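Side-chain contacts in SalCYP truncation (Salinispora tropica, PDB 7ABB), which is a truncated, mainly helical haem protein of the cytochrome P450 family, modelled with heme c bound: residues R23-E28 and G33-S38; S42-S47 and G294-Q299; N246-L251 and E357-L362; H259-L262 and V267-A270. All blocks are in the same frame, centred on the assembly; numbering follows the deposited sequence.

Overall arrangement
One chain of the P450 fold supplies all four contacts, and their chemistry follows their place in it. Interactions 1 and 2 share the mixed sheet: strands 34-37 and 43-46 are neighbours there, with F35 O and V45 N 2.8 Å apart, and both contacts rest on apolar groups laid over an aromatic face. Interaction 1 is buried, interaction 2 only partly so. On the helical side, interactions 3 and 4 have centres about 10 Å apart and meet where H360 CE1 lies 3.6 Å from F261 CD1. Interaction 3 is buried and apolar, whereas interaction 4, partly buried, adds arginine hydrogen bonds to a helix end. The centres of interactions 2 and 3 are about 39 Å apart.

Interaction 1 of 4, residues R23-E28 and G33-S38; sequences RRVAAE and GAFHSS
V25 and F35 make the central contact here, a CH-pi interaction that seats helix 19-29 against the edge strand 34-37 of the mixed beta-sheet in this P450 fold. The methyl CG1 of V25 sits over one face of the phenyl ring, 3.7 Å from its centroid and 17° off the normal, displaced toward the rim. The two side chains cross at about a right angle. A26 adds a second, looser touch from the next position on the helix: its CB lies 4.0 Å from F35 CE2, and its CA approaches F35 CD2 at an oblique angle. A chi1 of 67° puts F35 CG between the backbone N and the carbonyl carbon, a crowded position from which the ring reaches the helix. Beyond this first shell, F13 meets the F35 ring edge-to-face and also touches V25, while L309 of helix 307-310 packs on A26. Backbone hydrogen bonds from F35 to V45 fix the strand that carries the ring. The rim displacement of the valine methyl leaves V25 CG1 3.6 Å from both F35 CE1 and F35 CZ.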
loop_
_atom_site.group_PDB
_atom_site.type_symbol
_atom_site.label_atom_id
_atom_site.label_comp_id
_atom_site.label_asym_id
_atom_site.label_seq_id
_atom_site.Cartn_x
_atom_site.Cartn_y
_atom_site.Cartn_z
ATOM N N ARG A 23 -1.062 18.023 5.710
ATOM C CA ARG A 23 -1.878 18.992 4.994
ATOM C C ARG A 23 -1.947 20.319 5.740
ATOM O O ARG A 23 -1.883 21.380 5.113
ATOM C CB ARG A 23 -3.276 18.441 4.740
ATOM C CG ARG A 23 -3.262 17.369 3.652
ATOM C CD ARG A 23 -4.641 16.951 3.177
ATOM N NE ARG A 23 -5.371 16.145 4.158
ATOM C CZ ARG A 23 -5.363 14.811 4.224
ATOM N NH1 ARG A 23 -4.621 14.099 3.376
ATOM N NH2 ARG A 23 -6.086 14.204 5.168
ATOM N N ARG A 24 -2.022 20.282 7.073
ATOM C CA ARG A 24 -2.050 21.526 7.849
ATOM C C ARG A 24 -0.736 22.281 7.718
ATOM O O ARG A 24 -0.725 23.506 7.547
ATOM C CB ARG A 24 -2.319 21.239 9.316
ATOM C CG ARG A 24 -2.459 22.506 10.174
ATOM C CD ARG A 24 -2.428 22.191 11.669
ATOM N NE ARG A 24 -1.136 21.639 12.078
ATOM C CZ ARG A 24 -0.067 22.369 12.389
ATOM N NH1 ARG A 24 -0.117 23.698 12.350
ATOM N NH2 ARG A 24 1.061 21.767 12.743
ATOM N N VAL A 25 0.386 21.571 7.830
ATOM C CA VAL A 25 1.682 22.230 7.742
ATOM C C VAL A 25 1.858 22.825 6.355
ATOM O O VAL A 25 2.358 23.946 6.202
ATOM C CB VAL A 25 2.817 21.251 8.098
ATOM C CG1 VAL A 25 4.185 21.885 7.797
ATOM C CG2 VAL A 25 2.751 20.886 9.551
ATOM N N ALA A 26 1.437 22.089 5.324
ATOM C CA ALA A 26 1.536 22.582 3.961
ATOM C C ALA A 26 0.657 23.824 3.764
ATOM O O ALA A 26 1.106 24.815 3.163
ATOM C CB ALA A 26 1.186 21.449 2.994
ATOM N N ALA A 27 -0.562 23.805 4.310
ATOM C CA ALA A 27 -1.462 24.950 4.188
ATOM C C ALA A 27 -0.850 26.195 4.811
ATOM O O ALA A 27 -1.040 27.307 4.311
ATOM C CB ALA A 27 -2.808 24.650 4.848
ATOM N N GLU A 28 -0.089 26.033 5.893
ATOM C CA GLU A 28 0.468 27.189 6.593
ATOM C C GLU A 28 1.831 27.620 6.063
ATOM O O GLU A 28 2.187 28.797 6.161
ATOM C CB GLU A 28 0.576 26.880 8.088
ATOM C CG GLU A 28 -0.785 26.786 8.775
ATOM C CD GLU A 28 -0.750 26.035 10.102
ATOM O OE1 GLU A 28 0.278 25.393 10.409
ATOM O OE2 GLU A 28 -1.758 26.089 10.838
ATOM N N GLY A 33 5.381 25.315 -4.097
ATOM C CA GLY A 33 5.131 23.889 -4.202
ATOM C C GLY A 33 5.832 23.033 -3.181
ATOM O O GLY A 33 5.903 21.813 -3.378
ATOM N N ALA A 34 6.341 23.605 -2.092
ATOM C CA ALA A 34 7.034 22.800 -1.101
ATOM C C ALA A 34 7.175 23.558 0.207
ATOM O O ALA A 34 7.028 24.786 0.264
ATOM C CB ALA A 34 8.416 22.381 -1.599
ATOM N N PHE A 35 7.439 22.799 1.276
ATOM C CA PHE A 35 7.958 23.371 2.505
ATOM C C PHE A 35 9.191 22.593 2.922
ATOM O O PHE A 35 9.435 21.477 2.458
ATOM C CB PHE A 35 6.910 23.424 3.635
ATOM C CG PHE A 35 6.461 22.084 4.177
ATOM C CD1 PHE A 35 7.137 21.484 5.229
ATOM C CD2 PHE A 35 5.305 21.493 3.707
ATOM C CE1 PHE A 35 6.697 20.280 5.762
ATOM C CE2 PHE A 35 4.850 20.284 4.233
ATOM C CZ PHE A 35 5.546 19.685 5.274
ATOM N N HIS A 36 9.996 23.230 3.763
ATOM C CA HIS A 36 11.274 22.693 4.204
ATOM C C HIS A 36 11.218 22.402 5.696
ATOM O O HIS A 36 10.752 23.239 6.488
ATOM C CB HIS A 36 12.425 23.656 3.913
ATOM C CG HIS A 36 13.769 23.075 4.207
ATOM N ND1 HIS A 36 14.481 23.363 5.355
ATOM C CD2 HIS A 36 14.507 22.165 3.525
ATOM C CE1 HIS A 36 15.618 22.685 5.341
ATOM N NE2 HIS A 36 15.655 21.950 4.245
ATOM N N SER A 37 11.691 21.227 6.077
ATOM C CA SER A 37 11.785 20.841 7.473
ATOM C C SER A 37 13.230 20.899 7.939
ATOM O O SER A 37 14.129 20.353 7.284
ATOM C CB SER A 37 11.251 19.435 7.702
ATOM O OG SER A 37 11.397 19.104 9.083
ATOM N N SER A 38 13.442 21.528 9.089
ATOM C CA SER A 38 14.756 21.598 9.705
ATOM C C SER A 38 15.008 20.444 10.656
ATOM O O SER A 38 16.069 20.386 11.279
ATOM C CB SER A 38 14.902 22.921 10.456
ATOM O OG SER A 38 13.809 23.107 11.342
#

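Interaction 2 of 4, residues S42-S47 and G294-Q299; sequences SFWVLS and GGVASQ
W44 meets V296 and A297 where strand 43-46, an inner strand of the mixed sheet of this P450 fold, is covered by the loop that joins strands 285-288 and 302-304. The indole lies flat against the loop, and one of its faces takes up successive pieces of that chain. Over the six-membered ring stands V296 CB, 3.9 Å from the centroid and only 11° off the normal, while the V296 methyl CG2 reaches W44 CE3 at 3.8 Å. Over the five-membered ring comes the backbone of A297, with its CA 4.2 Å from the centroid; its methyl CB approaches W44 CD1. The carbonyl oxygen of V296 also rests above the indole plane, toward the rim, so the ring covers peptide as well as methyl groups. H36 of the edge strand meets the indole edge-to-face, and backbone hydrogen bonds to T302 and L304 hold W44 within the sheet.

Two residues on, L46 extends the apolar surface. Its side chain also packs on I52 and A55 of helix 49-56. The chi1 of V296, -63°, places CG1 beside the backbone N and leaves CG2 between that N and the carbonyl carbon, the branch that serves both strand residues. This same methyl meets the end of the leucine, with V296 CG2 4.1 Å from L46 CD2.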
loop_
_atom_site.group_PDB
_atom_site.type_symbol
_atom_site.label_atom_id
_atom_site.label_comp_id
_atom_site.label_asym_id
_atom_site.label_seq_id
_atom_site.Cartn_x
_atom_site.Cartn_y
_atom_site.Cartn_z
ATOM N N SER A 42 17.301 17.372 8.073
ATOM C CA SER A 42 16.545 18.314 7.257
ATOM C C SER A 42 16.089 17.644 5.970
ATOM O O SER A 42 16.679 16.646 5.537
ATOM C CB SER A 42 17.358 19.574 6.948
ATOM O OG SER A 42 18.154 19.402 5.781
ATOM N N PHE A 43 15.019 18.174 5.372
ATOM C CA PHE A 43 14.445 17.605 4.157
ATOM C C PHE A 43 13.389 18.546 3.598
ATOM O O PHE A 43 12.784 19.340 4.327
ATOM C CB PHE A 43 13.843 16.210 4.399
ATOM C CG PHE A 43 12.785 16.163 5.480
ATOM C CD1 PHE A 43 13.135 15.953 6.807
ATOM C CD2 PHE A 43 11.433 16.287 5.164
ATOM C CE1 PHE A 43 12.161 15.888 7.799
ATOM C CE2 PHE A 43 10.462 16.233 6.151
ATOM C CZ PHE A 43 10.827 16.029 7.464
ATOM N N TRP A 44 13.178 18.444 2.294
ATOM C CA TRP A 44 12.093 19.130 1.616
ATOM C C TRP A 44 10.877 18.222 1.495
ATOM O O TRP A 44 11.003 16.997 1.360
ATOM C CB TRP A 44 12.530 19.588 0.226
ATOM C CG TRP A 44 13.389 20.823 0.236
ATOM C CD1 TRP A 44 14.757 20.890 0.203
ATOM C CD2 TRP A 44 12.929 22.194 0.277
ATOM N NE1 TRP A 44 15.170 22.204 0.221
ATOM C CE2 TRP A 44 14.074 23.017 0.257
ATOM C CE3 TRP A 44 11.667 22.796 0.315
ATOM C CZ2 TRP A 44 13.995 24.407 0.282
ATOM C CZ3 TRP A 44 11.593 24.172 0.345
ATOM C CH2 TRP A 44 12.744 24.962 0.332
ATOM N N VAL A 45 9.696 18.835 1.537
ATOM C CA VAL A 45 8.423 18.155 1.328
ATOM C C VAL A 45 7.707 18.830 0.167
ATOM O O VAL A 45 7.260 19.983 0.292
ATOM C CB VAL A 45 7.548 18.175 2.589
ATOM C CG1 VAL A 45 6.254 17.410 2.344
ATOM C CG2 VAL A 45 8.303 17.599 3.780
ATOM N N LEU A 46 7.588 18.134 -0.960
ATOM C CA LEU A 46 6.797 18.652 -2.067
ATOM C C LEU A 46 5.316 18.578 -1.724
ATOM O O LEU A 46 4.866 17.671 -1.022
ATOM C CB LEU A 46 7.075 17.887 -3.354
ATOM C CG LEU A 46 8.531 17.920 -3.810
ATOM C CD1 LEU A 46 8.636 17.386 -5.219
ATOM C CD2 LEU A 46 9.173 19.309 -3.794
ATOM N N SER A 47 4.550 19.565 -2.201
ATOM C CA SER A 47 3.160 19.697 -1.777
ATOM C C SER A 47 2.137 19.763 -2.901
ATOM O O SER A 47 0.937 19.928 -2.610
ATOM C CB SER A 47 2.997 20.945 -0.914
ATOM O OG SER A 47 3.208 22.111 -1.696
ATOM N N GLY A 294 12.822 20.189 -8.334
ATOM C CA GLY A 294 11.482 20.513 -7.897
ATOM C C GLY A 294 11.250 21.992 -7.748
ATOM O O GLY A 294 10.243 22.391 -7.153
ATOM N N GLY A 295 12.160 22.812 -8.243
ATOM C CA GLY A 295 12.133 24.243 -8.050
ATOM C C GLY A 295 12.724 24.719 -6.743
ATOM O O GLY A 295 12.932 25.930 -6.583
ATOM N N VAL A 296 13.011 23.824 -5.799
ATOM C CA VAL A 296 13.269 24.252 -4.430
ATOM C C VAL A 296 14.506 23.622 -3.811
ATOM O O VAL A 296 15.124 24.228 -2.927
ATOM C CB VAL A 296 12.046 23.965 -3.534
ATOM C CG1 VAL A 296 10.854 24.776 -4.018
ATOM C CG2 VAL A 296 11.715 22.477 -3.482
ATOM N N ALA A 297 14.871 22.415 -4.246
ATOM C CA ALA A 297 15.884 21.638 -3.549
ATOM C C ALA A 297 17.253 21.831 -4.180
ATOM O O ALA A 297 17.391 22.373 -5.280
ATOM C CB ALA A 297 15.517 20.141 -3.526
ATOM N N SER A 298 18.269 21.451 -3.415
ATOM C CA SER A 298 19.662 21.511 -3.838
ATOM C C SER A 298 20.245 20.106 -3.863
ATOM O O SER A 298 19.710 19.155 -3.270
ATOM C CB SER A 298 20.499 22.388 -2.913
ATOM O OG SER A 298 20.045 23.746 -2.945
ATOM N N GLN A 299 21.360 19.978 -4.557
ATOM C CA GLN A 299 22.034 18.692 -4.605
ATOM C C GLN A 299 22.286 18.183 -3.192
ATOM O O GLN A 299 22.821 18.908 -2.344
ATOM C CB GLN A 299 23.342 18.825 -5.371
ATOM C CG GLN A 299 24.155 17.540 -5.400
ATOM C CD GLN A 299 25.005 17.350 -4.161
ATOM O OE1 GLN A 299 25.756 18.241 -3.737
ATOM N NE2 GLN A 299 24.909 16.154 -3.580
#

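Interaction 3 of 4, residues N246-L251 and E357-L362; sequences NGIQHL and EEWHEL
CH-pi contact comes first: I248 places its terminal methyl over the indole of W359. I248 CD1 is 4.0 Å from the centroid of the five-membered ring and 15° off its normal, offset toward the rim, with W359 CD1 and NE1 as its nearest atoms. The two side chains cross at about a right angle. CG1 of I248 lies opposite the backbone N across the CA-CB bond (chi1 -160°), and the bend that follows at chi2, 78°, carries CD1 onto the ring.

These residues join helix 238-253, which corresponds to the C-terminal part of the long central helix of P450s, to helix 345-362, the L helix that follows the haem-binding loop. The short segments run roughly parallel, at 33°, with axes 12.8 Å apart, and long side chains bridge the distance. I386 of strand 385-387 packs on both I248 and W359, and Y366 meets the indole edge-to-face.

The remaining contacts are van der Waals touches on the imidazole of H360. L251 CD1 comes to the ring edge, 3.9 Å from H360 CE1, whereas I248 CD1 approaches that carbon obliquely at 4.1 Å. On its polar side H360 ND1 hydrogen-bonds to W356 O, one turn back in its own helix.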
loop_
_atom_site.group_PDB
_atom_site.type_symbol
_atom_site.label_atom_id
_atom_site.label_comp_id
_atom_site.label_asym_id
_atom_site.label_seq_id
_atom_site.Cartn_x
_atom_site.Cartn_y
_atom_site.Cartn_z
ATOM N N ASN A 246 -9.753 2.021 6.494
ATOM C CA ASN A 246 -10.194 3.410 6.444
ATOM C C ASN A 246 -11.422 3.577 5.567
ATOM O O ASN A 246 -12.292 4.411 5.877
ATOM C CB ASN A 246 -9.049 4.290 5.950
ATOM C CG ASN A 246 -8.086 4.652 7.052
ATOM O OD1 ASN A 246 -8.469 5.286 8.038
ATOM N ND2 ASN A 246 -6.824 4.261 6.891
ATOM N N GLY A 247 -11.530 2.786 4.495
ATOM C CA GLY A 247 -12.715 2.855 3.653
ATOM C C GLY A 247 -13.965 2.352 4.363
ATOM O O GLY A 247 -15.005 3.018 4.350
ATOM N N ILE A 248 -13.895 1.157 4.965
ATOM C CA ILE A 248 -15.060 0.635 5.685
ATOM C C ILE A 248 -15.380 1.511 6.881
ATOM O O ILE A 248 -16.551 1.671 7.235
ATOM C CB ILE A 248 -14.857 -0.836 6.103
ATOM C CG1 ILE A 248 -16.221 -1.467 6.371
ATOM C CG2 ILE A 248 -13.969 -0.968 7.300
ATOM C CD1 ILE A 248 -16.929 -1.834 5.068
ATOM N N GLN A 249 -14.371 2.098 7.528
ATOM C CA GLN A 249 -14.666 2.986 8.646
ATOM C C GLN A 249 -15.491 4.187 8.192
ATOM O O GLN A 249 -16.438 4.603 8.883
ATOM C CB GLN A 249 -13.373 3.439 9.320
ATOM C CG GLN A 249 -13.660 4.366 10.487
ATOM C CD GLN A 249 -12.452 4.778 11.267
ATOM O OE1 GLN A 249 -12.290 4.404 12.422
ATOM N NE2 GLN A 249 -11.635 5.623 10.669
ATOM N N HIS A 250 -15.144 4.770 7.043
ATOM C CA HIS A 250 -15.942 5.852 6.494
ATOM C C HIS A 250 -17.373 5.410 6.209
ATOM O O HIS A 250 -18.331 6.095 6.599
ATOM C CB HIS A 250 -15.289 6.381 5.213
ATOM C CG HIS A 250 -16.113 7.420 4.529
ATOM N ND1 HIS A 250 -15.854 8.767 4.650
ATOM C CD2 HIS A 250 -17.174 7.309 3.695
ATOM C CE1 HIS A 250 -16.741 9.446 3.945
ATOM N NE2 HIS A 250 -17.550 8.590 3.351
ATOM N N LEU A 251 -17.548 4.283 5.502
ATOM C CA LEU A 251 -18.899 3.812 5.211
ATOM C C LEU A 251 -19.686 3.575 6.496
ATOM O O LEU A 251 -20.890 3.855 6.560
ATOM C CB LEU A 251 -18.838 2.542 4.368
ATOM C CG LEU A 251 -18.188 2.682 2.982
ATOM C CD1 LEU A 251 -18.072 1.312 2.303
ATOM C CD2 LEU A 251 -18.954 3.614 2.076
ATOM N N GLU A 357 -17.285 -6.082 -1.531
ATOM C CA GLU A 357 -18.434 -6.742 -2.134
ATOM C C GLU A 357 -18.975 -7.821 -1.205
ATOM O O GLU A 357 -20.185 -7.895 -0.923
ATOM C CB GLU A 357 -18.038 -7.341 -3.492
ATOM C CG GLU A 357 -17.880 -6.331 -4.620
ATOM C CD GLU A 357 -17.308 -6.938 -5.884
ATOM O OE1 GLU A 357 -16.644 -7.995 -5.795
ATOM O OE2 GLU A 357 -17.515 -6.365 -6.977
ATOM N N GLU A 358 -18.091 -8.713 -0.749
ATOM C CA GLU A 358 -18.566 -9.818 0.078
ATOM C C GLU A 358 -19.048 -9.308 1.433
ATOM O O GLU A 358 -20.006 -9.852 1.995
ATOM C CB GLU A 358 -17.473 -10.881 0.235
ATOM C CG GLU A 358 -17.099 -11.580 -1.072
ATOM C CD GLU A 358 -18.284 -12.217 -1.723
ATOM O OE1 GLU A 358 -18.973 -13.008 -1.043
ATOM O OE2 GLU A 358 -18.537 -11.934 -2.907
ATOM N N TRP A 359 -18.423 -8.249 1.952
ATOM C CA TRP A 359 -18.872 -7.650 3.202
ATOM C C TRP A 359 -20.318 -7.187 3.086
ATOM O O TRP A 359 -21.144 -7.495 3.950
ATOM C CB TRP A 359 -17.949 -6.483 3.581
ATOM C CG TRP A 359 -18.357 -5.822 4.860
ATOM C CD1 TRP A 359 -19.357 -4.905 5.019
ATOM C CD2 TRP A 359 -17.806 -6.050 6.165
ATOM N NE1 TRP A 359 -19.451 -4.548 6.330
ATOM C CE2 TRP A 359 -18.519 -5.233 7.061
ATOM C CE3 TRP A 359 -16.792 -6.868 6.664
ATOM C CZ2 TRP A 359 -18.249 -5.210 8.426
ATOM C CZ3 TRP A 359 -16.521 -6.851 8.022
ATOM C CH2 TRP A 359 -17.244 -6.005 8.888
ATOM N N HIS A 360 -20.655 -6.454 2.022
ATOM C CA HIS A 360 -22.010 -5.906 1.929
ATOM C C HIS A 360 -23.064 -6.949 1.584
ATOM O O HIS A 360 -24.256 -6.745 1.840
ATOM C CB HIS A 360 -22.007 -4.753 0.931
ATOM C CG HIS A 360 -21.351 -3.528 1.475
ATOM N ND1 HIS A 360 -19.988 -3.325 1.437
ATOM C CD2 HIS A 360 -21.869 -2.474 2.150
ATOM C CE1 HIS A 360 -19.699 -2.174 2.020
ATOM N NE2 HIS A 360 -20.825 -1.641 2.467
ATOM N N GLU A 361 -22.652 -8.107 1.074
ATOM C CA GLU A 361 -23.584 -9.206 0.868
ATOM C C GLU A 361 -24.022 -9.807 2.190
ATOM O O GLU A 361 -25.194 -10.160 2.358
ATOM C CB GLU A 361 -22.923 -10.269 0.003
ATOM C CG GLU A 361 -23.773 -11.494 -0.193
ATOM C CD GLU A 361 -25.036 -11.215 -0.979
ATOM O OE1 GLU A 361 -26.103 -11.766 -0.615
ATOM O OE2 GLU A 361 -24.958 -10.452 -1.966
ATOM N N LEU A 362 -23.098 -9.930 3.134
ATOM C CA LEU A 362 -23.387 -10.560 4.414
ATOM C C LEU A 362 -23.744 -9.566 5.511
ATOM O O LEU A 362 -24.506 -9.911 6.427
ATOM C CB LEU A 362 -22.175 -11.395 4.845
ATOM C CG LEU A 362 -21.938 -12.664 4.020
ATOM C CD1 LEU A 362 -20.602 -13.265 4.397
ATOM C CD2 LEU A 362 -23.058 -13.665 4.253
#

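Interaction 4 of 4, residues H259-L262 and V267-A270; sequences HRFL and VRPA
F261 and R268 bring helix 255-263 and helix 268-278 together across a short turn, with their CA atoms 6.1 Å apart. The two side chains cross at about a right angle, with R268 laid over one face of the F261 ring and its guanidinium plane only 16° from that of the ring. R268 CG sits over the centre of this face, 3.6 Å from the centroid, in a CH-pi contact. From CG to NE the chain is extended; it passes over the face and brings the guanidinium to F261 O on the same side of the ring. There NE and NH2 grip a single acceptor side-on. R268 NE to F261 O is 2.8 Å with an N-H...O angle of 160°, and R268 NH2 to the same F261 O is 3.1 Å and more bent. Both donors come from one face of the carbonyl plane, while the oxygen lies in the plane of the guanidinium. A third, weak bond links R268 NH2 to L262 O at 3.2 Å.

Helix 268-278 carries an ExxR sequence and so corresponds to the K helix of P450s, and helix 255-263 to the J helix; R268 donates to carbonyls in the last turn of the latter. V267 CG2 lies over one face of the R260 guanidinium, 3.4 Å from R260 NH2. Salt bridges to D264 through NE and to D326 through NH2 anchor that group.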
loop_
_atom_site.group_PDB
_atom_site.type_symbol
_atom_site.label_atom_id
_atom_site.label_comp_id
_atom_site.label_asym_id
_atom_site.label_seq_id
_atom_site.Cartn_x
_atom_site.Cartn_y
_atom_site.Cartn_z
ATOM N N HIS A 259 -25.110 3.419 1.883
ATOM C CA HIS A 259 -26.276 3.074 1.075
ATOM C C HIS A 259 -25.947 3.127 -0.408
ATOM O O HIS A 259 -26.428 2.302 -1.187
ATOM C CB HIS A 259 -27.441 4.022 1.366
ATOM C CG HIS A 259 -27.993 3.937 2.753
ATOM N ND1 HIS A 259 -27.841 2.837 3.569
ATOM C CD2 HIS A 259 -28.735 4.827 3.457
ATOM C CE1 HIS A 259 -28.452 3.058 4.720
ATOM N NE2 HIS A 259 -28.996 4.260 4.679
ATOM N N ARG A 260 -25.162 4.116 -0.833
ATOM C CA ARG A 260 -24.804 4.191 -2.243
ATOM C C ARG A 260 -23.990 2.974 -2.655
ATOM O O ARG A 260 -24.254 2.367 -3.694
ATOM C CB ARG A 260 -24.027 5.475 -2.526
ATOM C CG ARG A 260 -23.581 5.631 -3.973
ATOM C CD ARG A 260 -24.723 5.927 -4.922
ATOM N NE ARG A 260 -24.253 6.025 -6.298
ATOM C CZ ARG A 260 -23.648 7.100 -6.802
ATOM N NH1 ARG A 260 -23.447 8.164 -6.041
ATOM N NH2 ARG A 260 -23.248 7.112 -8.066
ATOM N N PHE A 261 -22.989 2.607 -1.850
ATOM C CA PHE A 261 -22.156 1.456 -2.181
ATOM C C PHE A 261 -22.985 0.185 -2.195
ATOM O O PHE A 261 -22.821 -0.670 -3.070
ATOM C CB PHE A 261 -21.001 1.321 -1.179
ATOM C CG PHE A 261 -19.916 0.381 -1.618
ATOM C CD1 PHE A 261 -19.998 -0.968 -1.360
ATOM C CD2 PHE A 261 -18.803 0.860 -2.287
ATOM C CE1 PHE A 261 -18.983 -1.845 -1.769
ATOM C CE2 PHE A 261 -17.792 -0.006 -2.695
ATOM C CZ PHE A 261 -17.888 -1.357 -2.434
ATOM N N LEU A 262 -23.918 0.079 -1.257
ATOM C CA LEU A 262 -24.746 -1.111 -1.143
ATOM C C LEU A 262 -25.681 -1.247 -2.340
ATOM O O LEU A 262 -25.799 -2.327 -2.934
ATOM C CB LEU A 262 -25.553 -1.031 0.164
ATOM C CG LEU A 262 -26.550 -2.132 0.439
ATOM C CD1 LEU A 262 -25.807 -3.459 0.550
ATOM C CD2 LEU A 262 -27.343 -1.798 1.711
ATOM N N VAL A 267 -21.206 1.698 -9.138
ATOM C CA VAL A 267 -20.313 2.740 -8.634
ATOM C C VAL A 267 -19.129 2.187 -7.859
ATOM O O VAL A 267 -18.223 2.949 -7.503
ATOM C CB VAL A 267 -21.089 3.716 -7.725
ATOM C CG1 VAL A 267 -21.129 3.215 -6.278
ATOM C CG2 VAL A 267 -20.497 5.113 -7.799
ATOM N N ARG A 268 -19.105 0.889 -7.564
ATOM C CA ARG A 268 -18.133 0.403 -6.592
ATOM C C ARG A 268 -16.691 0.565 -7.064
ATOM O O ARG A 268 -15.840 0.923 -6.232
ATOM C CB ARG A 268 -18.457 -1.048 -6.216
ATOM C CG ARG A 268 -19.794 -1.157 -5.471
ATOM C CD ARG A 268 -20.186 -2.617 -5.247
ATOM N NE ARG A 268 -21.347 -2.704 -4.375
ATOM C CZ ARG A 268 -21.951 -3.832 -4.036
ATOM N NH1 ARG A 268 -21.512 -4.991 -4.503
ATOM N NH2 ARG A 268 -22.993 -3.796 -3.224
ATOM N N PRO A 269 -16.339 0.304 -8.325
ATOM C CA PRO A 269 -14.936 0.526 -8.731
ATOM C C PRO A 269 -14.494 1.974 -8.578
ATOM O O PRO A 269 -13.378 2.227 -8.105
ATOM C CB PRO A 269 -14.925 0.050 -10.191
ATOM C CG PRO A 269 -16.034 -0.985 -10.240
ATOM C CD PRO A 269 -17.109 -0.378 -9.383
ATOM N N ALA A 270 -15.365 2.922 -8.917
ATOM C CA ALA A 270 -15.063 4.332 -8.701
ATOM C C ALA A 270 -14.936 4.645 -7.215
ATOM O O ALA A 270 -14.110 5.475 -6.806
ATOM C CB ALA A 270 -16.151 5.194 -9.341
#